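PDB 6A7T: N-acetylglucosamine-specific lectin from Saxidomus purpuratus, which probably binds carbohydrates bearing N-acetylglucosamine through a C-type lectin fold, recognising the sugar without the help of calcium. Local coordinates for residues 50-55 / 60-65; 86-91 / 138-143; 68-73 / 151-156; 39-44 / 75-80. One frame throughout, in Å; residues are numbered along the deposited sequence.

Interaction 1. Residues 50-55 / 60-65; sequences DSKTFC and AALVTV. With CA (calcium ion), chain C.
Helix 50-55 and the chain 60-65 come closest at Cys-55 and Ala-61, whose CA atoms are 4.6 Å apart, and the helix lies against the short strand 61-62 at the edge of a four-stranded antiparallel sheet of the C-type lectin fold. A weak backbone bond, from Ala-60 N to Cys-55 O (3.1 Å, N-H...O angle 128°), joins the two segments where they approach. Farther along, a water accepts from Leu-62 N and donates to Lys-52 O, bridging backbone groups that do not meet directly. Leu-62 and Cys-55 carry the apolar packing, and the two methyls of the leucine divide the work. CD1 lies on the helix backbone, 3.5 Å from Lys-52 CA, while CD2 reaches the SG of Cys-55 at 3.7 Å and also touches the CB of Ser-51. The lysine chain runs outward to a salt bridge with Glu-56, and the Ser-51 hydroxyl bonds to the carbonyl of Gly-47. Beyond the packed part, Thr-64 offers its main-chain O to the calcium ion at 2.4 Å. Cys-55 has SG beside its own backbone N (chi1 -68°), where it forms the disulfide to Cys-152 of strand 148-154; its CB presses on the strand backbone, 3.4 Å from Leu-62 N.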
loop_
_atom_site.group_PDB
_atom_site.type_symbol
_atom_site.label_atom_id
_atom_site.label_comp_id
_atom_site.label_asym_id
_atom_site.label_seq_id
_atom_site.Cartn_x
_atom_site.Cartn_y
_atom_site.Cartn_z
ATOM N N ASP A 50 -2.001 6.689 -26.126
ATOM C CA ASP A 50 -0.545 6.553 -26.050
ATOM C C ASP A 50 -0.038 6.517 -24.594
ATOM O O ASP A 50 0.974 5.865 -24.341
ATOM C CB ASP A 50 0.197 7.625 -26.836
ATOM C CG ASP A 50 0.083 7.401 -28.334
ATOM O OD1 ASP A 50 -0.284 6.276 -28.749
ATOM O OD2 ASP A 50 0.430 8.358 -29.082
ATOM N N SER A 51 -0.758 7.174 -23.695
ATOM C CA SER A 51 -0.432 7.083 -22.239
ATOM C C SER A 51 -0.711 5.671 -21.741
ATOM O O SER A 51 0.065 5.156 -20.919
ATOM C CB SER A 51 -1.200 8.116 -21.424
ATOM O OG SER A 51 -0.917 9.440 -21.886
ATOM N N LYS A 52 -1.832 5.086 -22.147
ATOM C CA LYS A 52 -2.155 3.712 -21.755
ATOM C C LYS A 52 -1.036 2.753 -22.194
ATOM O O LYS A 52 -0.558 1.937 -21.397
ATOM C CB LYS A 52 -3.498 3.318 -22.345
ATOM C CG LYS A 52 -4.036 1.941 -21.983
ATOM C CD LYS A 52 -5.388 1.733 -22.584
ATOM C CE LYS A 52 -6.018 0.473 -22.091
ATOM N NZ LYS A 52 -5.355 -0.683 -22.715
ATOM N N THR A 53 -0.627 2.877 -23.452
ATOM C CA THR A 53 0.470 2.116 -24.032
ATOM C C THR A 53 1.760 2.314 -23.244
ATOM O O THR A 53 2.520 1.351 -22.955
ATOM C CB THR A 53 0.651 2.502 -25.509
ATOM O OG1 THR A 53 -0.560 2.068 -26.118
ATOM C CG2 THR A 53 1.828 1.783 -26.131
ATOM N N PHE A 54 2.038 3.552 -22.889
ATOM C CA PHE A 54 3.252 3.882 -22.210
ATOM C C PHE A 54 3.279 3.223 -20.840
ATOM O O PHE A 54 4.269 2.598 -20.498
ATOM C CB PHE A 54 3.431 5.386 -22.051
ATOM C CG PHE A 54 4.573 5.720 -21.143
ATOM C CD1 PHE A 54 5.877 5.439 -21.534
ATOM C CD2 PHE A 54 4.350 6.234 -19.881
ATOM C CE1 PHE A 54 6.934 5.704 -20.675
ATOM C CE2 PHE A 54 5.418 6.487 -19.021
ATOM C CZ PHE A 54 6.706 6.253 -19.432
ATOM N N CYS A 55 2.189 3.322 -20.081
ATOM C CA CYS A 55 2.186 2.675 -18.778
ATOM C C CYS A 55 2.413 1.163 -18.943
ATOM O O CYS A 55 3.136 0.590 -18.153
ATOM C CB CYS A 55 0.912 2.990 -18.010
ATOM S SG CYS A 55 0.795 4.713 -17.518
ATOM N N ALA A 60 3.265 -1.628 -15.988
ATOM C CA ALA A 60 2.317 -0.890 -15.182
ATOM C C ALA A 60 1.056 -0.674 -16.025
ATOM O O ALA A 60 0.876 -1.272 -17.060
ATOM C CB ALA A 60 2.976 0.415 -14.802
ATOM N N ALA A 61 0.200 0.200 -15.549
ATOM C CA ALA A 61 -1.025 0.593 -16.252
ATOM C C ALA A 61 -1.425 1.969 -15.772
ATOM O O ALA A 61 -1.025 2.373 -14.712
ATOM C CB ALA A 61 -2.126 -0.400 -15.968
ATOM N N LEU A 62 -2.213 2.689 -16.583
ATOM C CA LEU A 62 -2.742 3.958 -16.083
ATOM C C LEU A 62 -3.475 3.697 -14.749
ATOM O O LEU A 62 -4.164 2.677 -14.569
ATOM C CB LEU A 62 -3.679 4.566 -17.136
ATOM C CG LEU A 62 -3.045 5.247 -18.332
ATOM C CD1 LEU A 62 -4.087 5.478 -19.414
ATOM C CD2 LEU A 62 -2.370 6.531 -17.906
ATOM N N VAL A 63 -3.286 4.628 -13.791
ATOM C CA VAL A 63 -3.765 4.500 -12.442
ATOM C C VAL A 63 -5.277 4.294 -12.382
ATOM O O VAL A 63 -6.008 4.912 -13.096
ATOM C CB VAL A 63 -3.346 5.717 -11.602
ATOM C CG1 VAL A 63 -4.013 6.992 -12.079
ATOM C CG2 VAL A 63 -3.577 5.458 -10.121
ATOM N N THR A 64 -5.704 3.393 -11.503
ATOM C CA THR A 64 -7.129 3.190 -11.201
ATOM C C THR A 64 -7.312 3.564 -9.727
ATOM O O THR A 64 -6.427 3.346 -8.961
ATOM C CB THR A 64 -7.520 1.751 -11.512
ATOM O OG1 THR A 64 -6.708 0.935 -10.681
ATOM C CG2 THR A 64 -7.286 1.450 -12.970
ATOM N N VAL A 65 -8.431 4.253 -9.414
ATOM C CA VAL A 65 -8.578 4.943 -8.105
ATOM C C VAL A 65 -9.777 4.341 -7.372
ATOM O O VAL A 65 -10.912 4.763 -7.601
ATOM C CB VAL A 65 -8.695 6.463 -8.258
ATOM C CG1 VAL A 65 -8.644 7.149 -6.884
ATOM C CG2 VAL A 65 -7.620 7.021 -9.189
HETATM CA CA CA C . -5.264 1.789 -7.569
HETATM O O HOH W 1 -2.196 1.384 -19.181
HETATM O O HOH W 2 -4.942 0.590 -5.429
HETATM O O HOH W 3 -5.188 -0.553 -8.401
#

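Interaction 2. Residues 86-91 / 138-143; sequences YYWIGG and NDHQDC
Trp-88 meets His-140 across two strands of the second antiparallel sheet of the C-type lectin fold, 86-94 and 136-140, with strand 124-130 between them. The tight part is a small patch at the far rim of the indole: CH2 lies 3.7 Å from His-140 CD2 and 3.8 Å from His-140 CB. Both histidine atoms arrive at the edge of the indole, near its plane. The ring planes differ by 46° and the six-membered and imidazole centroids are 5.8 Å apart, too oblique for a stack or a T-shape. His-140 has CG anti to the backbone N (chi1 -176°), which carries the ring past the indole rim, and its NE2 is bonded to Thr-146. One indole face is covered by Tyr-86, whose CE2 sits 3.7 Å above it near the rim, while Trp-48 meets the same residue with its ring nearly perpendicular. The loose side lies toward Asp-142 and exposed Gln-141; only 97 Å² is buried in all. In another structure of this protein Asn-138 and His-140 bind N-acetylglucosamine, so the packed histidine belongs to the sugar site. Within segment 138-143, Gln-141 NE2 gives a nearly straight bond (167°) to the anti lone pair of Asp-139 OD2 at 2.8 Å.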
loop_
_atom_site.group_PDB
_atom_site.type_symbol
_atom_site.label_atom_id
_atom_site.label_comp_id
_atom_site.label_asym_id
_atom_site.label_seq_id
_atom_site.Cartn_x
_atom_site.Cartn_y
_atom_site.Cartn_z
ATOM N N TYR A 86 -4.006 19.011 -15.901
ATOM C CA TYR A 86 -4.719 17.731 -15.978
ATOM C C TYR A 86 -3.700 16.615 -16.199
ATOM O O TYR A 86 -2.632 16.853 -16.727
ATOM C CB TYR A 86 -5.759 17.702 -17.105
ATOM C CG TYR A 86 -5.227 17.733 -18.517
ATOM C CD1 TYR A 86 -4.861 18.907 -19.159
ATOM C CD2 TYR A 86 -5.153 16.567 -19.255
ATOM C CE1 TYR A 86 -4.376 18.906 -20.463
ATOM C CE2 TYR A 86 -4.684 16.557 -20.555
ATOM C CZ TYR A 86 -4.292 17.724 -21.171
ATOM O OH TYR A 86 -3.831 17.624 -22.464
ATOM N N TYR A 87 -4.066 15.420 -15.724
ATOM C CA TYR A 87 -3.285 14.191 -15.904
ATOM C C TYR A 87 -4.243 13.092 -16.353
ATOM O O TYR A 87 -5.228 12.880 -15.697
ATOM C CB TYR A 87 -2.622 13.755 -14.596
ATOM C CG TYR A 87 -1.477 14.599 -14.113
ATOM C CD1 TYR A 87 -1.710 15.810 -13.496
ATOM C CD2 TYR A 87 -0.170 14.164 -14.221
ATOM C CE1 TYR A 87 -0.668 16.583 -12.998
ATOM C CE2 TYR A 87 0.886 14.927 -13.738
ATOM C CZ TYR A 87 0.633 16.146 -13.126
ATOM O OH TYR A 87 1.659 16.952 -12.671
ATOM N N TRP A 88 -3.844 12.324 -17.368
ATOM C CA TRP A 88 -4.638 11.133 -17.750
ATOM C C TRP A 88 -4.582 10.043 -16.687
ATOM O O TRP A 88 -3.486 9.771 -16.129
ATOM C CB TRP A 88 -4.139 10.554 -19.082
ATOM C CG TRP A 88 -4.346 11.475 -20.248
ATOM C CD1 TRP A 88 -3.389 11.887 -21.104
ATOM C CD2 TRP A 88 -5.558 12.146 -20.656
ATOM N NE1 TRP A 88 -3.913 12.707 -22.067
ATOM C CE2 TRP A 88 -5.224 12.904 -21.797
ATOM C CE3 TRP A 88 -6.876 12.154 -20.187
ATOM C CZ2 TRP A 88 -6.164 13.656 -22.507
ATOM C CZ3 TRP A 88 -7.806 12.908 -20.881
ATOM C CH2 TRP A 88 -7.435 13.649 -22.008
ATOM N N ILE A 89 -5.717 9.355 -16.495
ATOM C CA ILE A 89 -5.823 8.216 -15.586
ATOM C C ILE A 89 -6.549 7.066 -16.299
ATOM O O ILE A 89 -7.022 7.221 -17.391
ATOM C CB ILE A 89 -6.492 8.579 -14.257
ATOM C CG1 ILE A 89 -7.954 9.017 -14.430
ATOM C CG2 ILE A 89 -5.677 9.640 -13.554
ATOM C CD1 ILE A 89 -8.697 9.260 -13.118
ATOM N N GLY A 90 -6.537 5.935 -15.653
ATOM C CA GLY A 90 -6.936 4.640 -16.227
ATOM C C GLY A 90 -8.433 4.405 -16.136
ATOM O O GLY A 90 -8.851 3.323 -15.714
ATOM N N GLY A 91 -9.223 5.381 -16.595
ATOM C CA GLY A 91 -10.693 5.183 -16.720
ATOM C C GLY A 91 -11.187 5.706 -18.036
ATOM O O GLY A 91 -10.660 6.631 -18.641
ATOM N N ASN A 138 -12.524 14.514 -14.700
ATOM C CA ASN A 138 -13.267 15.094 -15.810
ATOM C C ASN A 138 -13.211 14.101 -16.986
ATOM O O ASN A 138 -12.249 13.295 -17.083
ATOM C CB ASN A 138 -12.660 16.391 -16.330
ATOM C CG ASN A 138 -13.524 17.062 -17.356
ATOM O OD1 ASN A 138 -14.725 17.066 -17.173
ATOM N ND2 ASN A 138 -12.929 17.590 -18.421
ATOM N N ASP A 139 -14.238 14.113 -17.824
ATOM C CA ASP A 139 -14.334 13.275 -19.042
ATOM C C ASP A 139 -13.978 14.121 -20.257
ATOM O O ASP A 139 -14.563 15.202 -20.474
ATOM C CB ASP A 139 -15.760 12.730 -19.207
ATOM C CG ASP A 139 -16.820 13.825 -19.271
ATOM O OD1 ASP A 139 -16.961 14.538 -18.259
ATOM O OD2 ASP A 139 -17.398 14.026 -20.366
ATOM N N HIS A 140 -13.051 13.647 -21.098
ATOM C CA HIS A 140 -12.608 14.302 -22.276
ATOM C C HIS A 140 -12.906 13.362 -23.454
ATOM O O HIS A 140 -12.593 12.178 -23.386
ATOM C CB HIS A 140 -11.098 14.633 -22.237
ATOM C CG HIS A 140 -10.612 15.415 -23.408
ATOM N ND1 HIS A 140 -10.935 16.763 -23.572
ATOM C CD2 HIS A 140 -9.764 15.125 -24.427
ATOM C CE1 HIS A 140 -10.327 17.235 -24.639
ATOM N NE2 HIS A 140 -9.626 16.245 -25.207
ATOM N N GLN A 141 -13.484 13.903 -24.528
ATOM C CA GLN A 141 -14.010 13.019 -25.579
ATOM C C GLN A 141 -12.967 12.728 -26.676
ATOM O O GLN A 141 -13.245 11.953 -27.604
ATOM C CB GLN A 141 -15.345 13.618 -26.043
ATOM C CG GLN A 141 -16.518 13.108 -25.211
ATOM C CD GLN A 141 -16.564 13.620 -23.791
ATOM O OE1 GLN A 141 -16.254 14.768 -23.517
ATOM N NE2 GLN A 141 -17.022 12.796 -22.873
ATOM N N ASP A 142 -11.758 13.267 -26.598
ATOM C CA ASP A 142 -10.728 12.908 -27.520
ATOM C C ASP A 142 -9.635 12.091 -26.813
ATOM O O ASP A 142 -8.755 12.637 -26.173
ATOM C CB ASP A 142 -10.098 14.129 -28.172
ATOM C CG ASP A 142 -8.881 13.809 -29.010
ATOM O OD1 ASP A 142 -8.715 12.609 -29.439
ATOM O OD2 ASP A 142 -8.080 14.740 -29.201
ATOM N N CYS A 143 -9.717 10.780 -27.008
ATOM C CA CYS A 143 -8.834 9.822 -26.288
ATOM C C CYS A 143 -7.565 9.549 -27.084
ATOM O O CYS A 143 -6.754 8.697 -26.662
ATOM C CB CYS A 143 -9.601 8.550 -25.982
ATOM S SG CYS A 143 -10.953 8.883 -24.828
#

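Interaction 3. Residues 68-73 / 151-156; sequences SEEDDF and ICETDC. With CA (calcium ion), chain C.
Glu-70 and Glu-153 meet through a calcium ion, the metal site that joins helix 68-78 to strand 148-154 in this C-type lectin fold. Their CA atoms stay 11.1 Å apart, so the bridge is made by two long side chains from opposite directions. The metal bonds come first. Both carboxylates are bidentate: Glu-70 binds through OE1 at 2.4 Å and OE2 at 2.6 Å, Glu-153 through OE1 at 2.5 Å and OE2 at 2.6 Å. Two waters, the main-chain O of Thr-64 and Glu-66 complete the eight ligand atoms. Each glutamate is extended, with CG anti to the backbone N (chi1 -174° in Glu-70), which lets it span the gap to the ion.

The oxygen contacts between the carboxylates are a consequence of this coordination. Glu-70 OE1 and Glu-153 OE2 are 3.1 Å apart, a closeness of two acceptors that the metal charge probably makes tolerable. The carboxylate planes are turned 71° against each other, so the groups do not lie flat together.

The covalent link is the disulfide from Cys-156, beyond the strand, to Cys-22.

Among the hydrogen bonds, one between Tyr-39 OH and Glu-70 OE1 may help to fix the rotation of that carboxylate, and the Glu-153 carboxylate is also hydrogen-bonded, to Ser-37. At the end of the strand, an ST turn begins at Thr-154, whose OG1 accepts from Cys-156 N at 3.2 Å.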
loop_
_atom_site.group_PDB
_atom_site.type_symbol
_atom_site.label_atom_id
_atom_site.label_comp_id
_atom_site.label_asym_id
_atom_site.label_seq_id
_atom_site.Cartn_x
_atom_site.Cartn_y
_atom_site.Cartn_z
ATOM N N SER A 68 -10.938 6.551 -1.563
ATOM C CA SER A 68 -10.678 7.993 -1.229
ATOM C C SER A 68 -9.238 8.203 -0.728
ATOM O O SER A 68 -8.629 9.273 -1.012
ATOM C CB SER A 68 -11.669 8.482 -0.185
ATOM O OG SER A 68 -11.357 7.818 1.040
ATOM N N GLU A 69 -8.672 7.225 -0.008
ATOM C CA GLU A 69 -7.294 7.258 0.487
ATOM C C GLU A 69 -6.327 7.425 -0.714
ATOM O O GLU A 69 -5.343 8.223 -0.678
ATOM C CB GLU A 69 -6.901 5.999 1.258
ATOM C CG GLU A 69 -7.635 5.786 2.561
ATOM C CD GLU A 69 -8.971 5.045 2.488
ATOM O OE1 GLU A 69 -9.594 4.975 1.408
ATOM O OE2 GLU A 69 -9.425 4.597 3.553
ATOM N N GLU A 70 -6.615 6.675 -1.782
ATOM C CA GLU A 70 -5.704 6.715 -2.963
ATOM C C GLU A 70 -5.892 8.035 -3.689
ATOM O O GLU A 70 -4.922 8.635 -4.208
ATOM C CB GLU A 70 -5.963 5.510 -3.880
ATOM C CG GLU A 70 -4.961 5.386 -5.052
ATOM C CD GLU A 70 -5.218 4.179 -5.944
ATOM O OE1 GLU A 70 -4.317 3.828 -6.696
ATOM O OE2 GLU A 70 -6.306 3.527 -5.862
ATOM N N ASP A 71 -7.144 8.476 -3.756
ATOM C CA ASP A 71 -7.500 9.739 -4.371
ATOM C C ASP A 71 -6.714 10.860 -3.683
ATOM O O ASP A 71 -6.135 11.719 -4.353
ATOM C CB ASP A 71 -9.001 9.961 -4.293
ATOM C CG ASP A 71 -9.486 11.238 -4.928
ATOM O OD1 ASP A 71 -9.371 11.386 -6.134
ATOM O OD2 ASP A 71 -10.034 12.098 -4.141
ATOM N N ASP A 72 -6.672 10.813 -2.357
ATOM C CA ASP A 72 -5.996 11.853 -1.585
ATOM C C ASP A 72 -4.496 11.844 -1.892
ATOM O O ASP A 72 -3.872 12.912 -2.078
ATOM C CB ASP A 72 -6.320 11.724 -0.079
ATOM C CG ASP A 72 -7.759 12.092 0.330
ATOM O OD1 ASP A 72 -8.496 12.712 -0.474
ATOM O OD2 ASP A 72 -8.173 11.722 1.491
ATOM N N PHE A 73 -3.885 10.666 -1.913
ATOM C CA PHE A 73 -2.512 10.517 -2.218
ATOM C C PHE A 73 -2.236 11.194 -3.558
ATOM O O PHE A 73 -1.308 11.959 -3.687
ATOM C CB PHE A 73 -2.095 9.038 -2.256
ATOM C CG PHE A 73 -0.795 8.814 -2.959
ATOM C CD1 PHE A 73 0.401 9.240 -2.398
ATOM C CD2 PHE A 73 -0.775 8.218 -4.218
ATOM C CE1 PHE A 73 1.607 9.084 -3.079
ATOM C CE2 PHE A 73 0.427 8.058 -4.887
ATOM C CZ PHE A 73 1.609 8.469 -4.314
ATOM N N ILE A 151 -0.499 9.247 -15.205
ATOM C CA ILE A 151 -0.114 8.581 -13.934
ATOM C C ILE A 151 -0.185 7.065 -14.131
ATOM O O ILE A 151 -1.243 6.538 -14.455
ATOM C CB ILE A 151 -0.989 9.031 -12.753
ATOM C CG1 ILE A 151 -0.994 10.554 -12.623
ATOM C CG2 ILE A 151 -0.516 8.381 -11.469
ATOM C CD1 ILE A 151 -2.115 11.139 -11.812
ATOM N N CYS A 152 0.960 6.394 -13.957
ATOM C CA CYS A 152 1.028 4.929 -14.075
ATOM C C CYS A 152 1.051 4.322 -12.659
ATOM O O CYS A 152 1.558 4.960 -11.736
ATOM C CB CYS A 152 2.263 4.400 -14.775
ATOM S SG CYS A 152 2.545 5.096 -16.417
ATOM N N GLU A 153 0.405 3.167 -12.501
ATOM C CA GLU A 153 0.365 2.429 -11.235
ATOM C C GLU A 153 0.865 1.002 -11.501
ATOM O O GLU A 153 0.424 0.391 -12.435
ATOM C CB GLU A 153 -1.046 2.467 -10.671
ATOM C CG GLU A 153 -1.212 1.749 -9.331
ATOM C CD GLU A 153 -2.631 1.671 -8.774
ATOM O OE1 GLU A 153 -3.630 1.939 -9.518
ATOM O OE2 GLU A 153 -2.739 1.290 -7.605
ATOM N N THR A 154 1.738 0.476 -10.631
ATOM C CA THR A 154 2.106 -0.946 -10.692
ATOM C C THR A 154 1.952 -1.554 -9.297
ATOM O O THR A 154 2.178 -0.870 -8.275
ATOM C CB THR A 154 3.537 -1.152 -11.209
ATOM O OG1 THR A 154 3.776 -2.554 -11.335
ATOM C CG2 THR A 154 4.573 -0.499 -10.329
ATOM N N ASP A 155 1.603 -2.840 -9.256
ATOM C CA ASP A 155 1.578 -3.548 -7.957
ATOM C C ASP A 155 2.704 -4.585 -7.906
ATOM O O ASP A 155 2.775 -5.419 -6.965
ATOM C CB ASP A 155 0.229 -4.221 -7.717
ATOM C CG ASP A 155 -0.003 -5.422 -8.602
ATOM O OD1 ASP A 155 0.849 -5.707 -9.504
ATOM O OD2 ASP A 155 -1.041 -6.088 -8.394
ATOM N N CYS A 156 3.597 -4.526 -8.884
ATOM C CA CYS A 156 4.827 -5.353 -8.906
ATOM C C CYS A 156 4.488 -6.854 -8.939
ATOM O O CYS A 156 5.314 -7.667 -8.542
ATOM C CB CYS A 156 5.705 -5.049 -7.698
ATOM S SG CYS A 156 6.283 -3.335 -7.570
HETATM CA CA CA C . -5.264 1.789 -7.569
HETATM O O HOH W 2 -4.942 0.590 -5.429
HETATM O O HOH W 3 -5.188 -0.553 -8.401
#

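Interaction 4. Residues 39-44 / 75-80; sequences YLFDET and RGVISA
Phe-41, on strand 37-43, packs against the last turn of helix 68-78, a helix-on-sheet contact of the C-type lectin fold in which the nearest CA atoms, those of Phe-41 and Ile-78, are 8.1 Å apart. The contact buries 134 Å² and is entirely apolar across the two segments. Phe-41 also touches Ile-151 of strand 148-154, which ties this packing to the central strands. Along the helical segment, Arg-75 comes first and points its CB away from the strand; its guanidinium group forms a salt bridge with Asp-71, one turn earlier in the same helix, and also bonds to the carbonyl of Trp-135. Val-77 brings the main contact. Its CG1 stands over the centre of the Phe-41 ring, 3.6 Å from the centroid and only 2° off the ring normal, a nearly ideal CH-pi approach. The other branch, CG2, is near CZ and CE1 of the same ring, and the CB lies 3.7 Å from CZ, so the valine spreads over that face from its centre to its far end. CG1 takes this place because it is anti to the backbone N (chi1 179°). Next, Ile-78 crosses Phe-41 at about a right angle, and its CG2 branch meets the ring obliquely, 3.7 Å from CD2. Ser-79 follows and turns back on the carbonyl of Arg-75: the backbone N and the hydroxyl reach that oxygen from opposite faces of its plane, with Ser-79 OG 2.8 Å from Arg-75 O.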
loop_
_atom_site.group_PDB
_atom_site.type_symbol
_atom_site.label_atom_id
_atom_site.label_comp_id
_atom_site.label_asym_id
_atom_site.label_seq_id
_atom_site.Cartn_x
_atom_site.Cartn_y
_atom_site.Cartn_z
ATOM N N TYR A 39 3.881 4.344 -8.145
ATOM C CA TYR A 39 3.286 5.292 -9.077
ATOM C C TYR A 39 4.356 6.123 -9.777
ATOM O O TYR A 39 5.298 6.633 -9.146
ATOM C CB TYR A 39 2.381 6.252 -8.329
ATOM C CG TYR A 39 1.241 5.592 -7.590
ATOM C CD1 TYR A 39 1.441 4.972 -6.359
ATOM C CD2 TYR A 39 -0.040 5.579 -8.115
ATOM C CE1 TYR A 39 0.404 4.322 -5.691
ATOM C CE2 TYR A 39 -1.098 5.031 -7.412
ATOM C CZ TYR A 39 -0.867 4.348 -6.228
ATOM O OH TYR A 39 -1.951 3.807 -5.591
ATOM N N LEU A 40 4.074 6.400 -11.070
ATOM C CA LEU A 40 4.879 7.314 -11.870
ATOM C C LEU A 40 3.978 8.445 -12.346
ATOM O O LEU A 40 3.009 8.185 -13.065
ATOM C CB LEU A 40 5.441 6.551 -13.075
ATOM C CG LEU A 40 6.307 7.400 -14.029
ATOM C CD1 LEU A 40 7.548 7.903 -13.348
ATOM C CD2 LEU A 40 6.685 6.617 -15.260
ATOM N N PHE A 41 4.312 9.676 -11.947
ATOM C CA PHE A 41 3.664 10.879 -12.416
ATOM C C PHE A 41 4.480 11.382 -13.602
ATOM O O PHE A 41 5.475 12.103 -13.410
ATOM C CB PHE A 41 3.520 11.860 -11.248
ATOM C CG PHE A 41 2.652 11.339 -10.133
ATOM C CD1 PHE A 41 3.172 10.478 -9.169
ATOM C CD2 PHE A 41 1.315 11.734 -10.003
ATOM C CE1 PHE A 41 2.383 10.016 -8.120
ATOM C CE2 PHE A 41 0.529 11.248 -8.974
ATOM C CZ PHE A 41 1.061 10.402 -8.026
ATOM N N ASP A 42 4.152 10.849 -14.769
ATOM C CA ASP A 42 5.000 11.062 -15.935
ATOM C C ASP A 42 4.611 12.368 -16.637
ATOM O O ASP A 42 3.449 12.576 -16.959
ATOM C CB ASP A 42 4.961 9.879 -16.889
ATOM C CG ASP A 42 6.143 9.937 -17.859
ATOM O OD1 ASP A 42 7.285 9.565 -17.466
ATOM O OD2 ASP A 42 5.952 10.421 -18.962
ATOM N N GLU A 43 5.614 13.206 -16.915
ATOM C CA GLU A 43 5.356 14.550 -17.389
ATOM C C GLU A 43 5.486 14.664 -18.905
ATOM O O GLU A 43 5.309 15.776 -19.460
ATOM C CB GLU A 43 6.288 15.494 -16.655
ATOM C CG GLU A 43 5.963 15.524 -15.178
ATOM C CD GLU A 43 6.655 16.629 -14.421
ATOM O OE1 GLU A 43 7.693 17.113 -14.944
ATOM O OE2 GLU A 43 6.142 17.000 -13.347
ATOM N N THR A 44 5.782 13.568 -19.581
ATOM C CA THR A 44 5.781 13.561 -21.045
ATOM C C THR A 44 4.326 13.616 -21.527
ATOM O O THR A 44 3.485 12.900 -21.045
ATOM C CB THR A 44 6.462 12.349 -21.666
ATOM O OG1 THR A 44 7.853 12.398 -21.344
ATOM C CG2 THR A 44 6.322 12.281 -23.167
ATOM N N ARG A 75 -3.931 13.388 -5.302
ATOM C CA ARG A 75 -4.158 14.814 -5.251
ATOM C C ARG A 75 -2.964 15.490 -4.570
ATOM O O ARG A 75 -2.556 16.578 -4.991
ATOM C CB ARG A 75 -5.477 15.142 -4.568
ATOM C CG ARG A 75 -5.803 16.629 -4.668
ATOM C CD ARG A 75 -7.140 16.969 -4.067
ATOM N NE ARG A 75 -8.236 16.363 -4.787
ATOM C CZ ARG A 75 -8.841 15.232 -4.481
ATOM N NH1 ARG A 75 -8.606 14.601 -3.353
ATOM N NH2 ARG A 75 -9.699 14.743 -5.365
ATOM N N GLY A 76 -2.466 14.869 -3.498
ATOM C CA GLY A 76 -1.271 15.393 -2.767
ATOM C C GLY A 76 -0.075 15.660 -3.657
ATOM O O GLY A 76 0.607 16.679 -3.481
ATOM N N VAL A 77 0.194 14.772 -4.621
ATOM C CA VAL A 77 1.294 14.923 -5.537
ATOM C C VAL A 77 0.952 15.978 -6.598
ATOM O O VAL A 77 1.700 16.971 -6.767
ATOM C CB VAL A 77 1.679 13.570 -6.176
ATOM C CG1 VAL A 77 2.818 13.728 -7.172
ATOM C CG2 VAL A 77 2.072 12.548 -5.113
ATOM N N ILE A 78 -0.163 15.817 -7.322
ATOM C CA ILE A 78 -0.374 16.660 -8.499
ATOM C C ILE A 78 -0.697 18.116 -8.095
ATOM O O ILE A 78 -0.386 19.023 -8.831
ATOM C CB ILE A 78 -1.410 16.022 -9.449
ATOM C CG1 ILE A 78 -2.807 15.942 -8.853
ATOM C CG2 ILE A 78 -0.879 14.672 -9.872
ATOM C CD1 ILE A 78 -3.773 15.167 -9.697
ATOM N N SER A 79 -1.322 18.335 -6.935
ATOM C CA SER A 79 -1.690 19.703 -6.455
ATOM C C SER A 79 -0.438 20.487 -6.030
ATOM O O SER A 79 -0.517 21.726 -5.895
ATOM C CB SER A 79 -2.693 19.653 -5.348
ATOM O OG SER A 79 -2.090 19.196 -4.145
ATOM N N ALA A 80 0.692 19.805 -5.841
ATOM C CA ALA A 80 1.951 20.463 -5.349
ATOM C C ALA A 80 2.769 21.059 -6.508
ATOM O O ALA A 80 3.846 21.643 -6.259
ATOM C CB ALA A 80 2.794 19.470 -4.579
#

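Interactions 1, 3 and 4 all reach the same sheet: strand 148-154 pairs with 61-62 on one side and 37-43 on the other. Interactions 3 and 4 also share helix 68-78, the first using its beginning and the second its end. All four are partly buried, none purely surface: buried Leu-62, Trp-88, Glu-70 and Ile-78 meet partly exposed Lys-52, His-140, Glu-153 and Phe-41. Chemistry is ionic around calcium in interaction 3, purely apolar in interaction 4 and mixed in interaction 1, which supplies another ligand to the same ion. Interaction 2 belongs to the other sheet, across the chain's centre from interaction 3. A probable hydrogen bond between Gly-90 N and Val-63 O (2.8 Å) connects interactions 1 and 2.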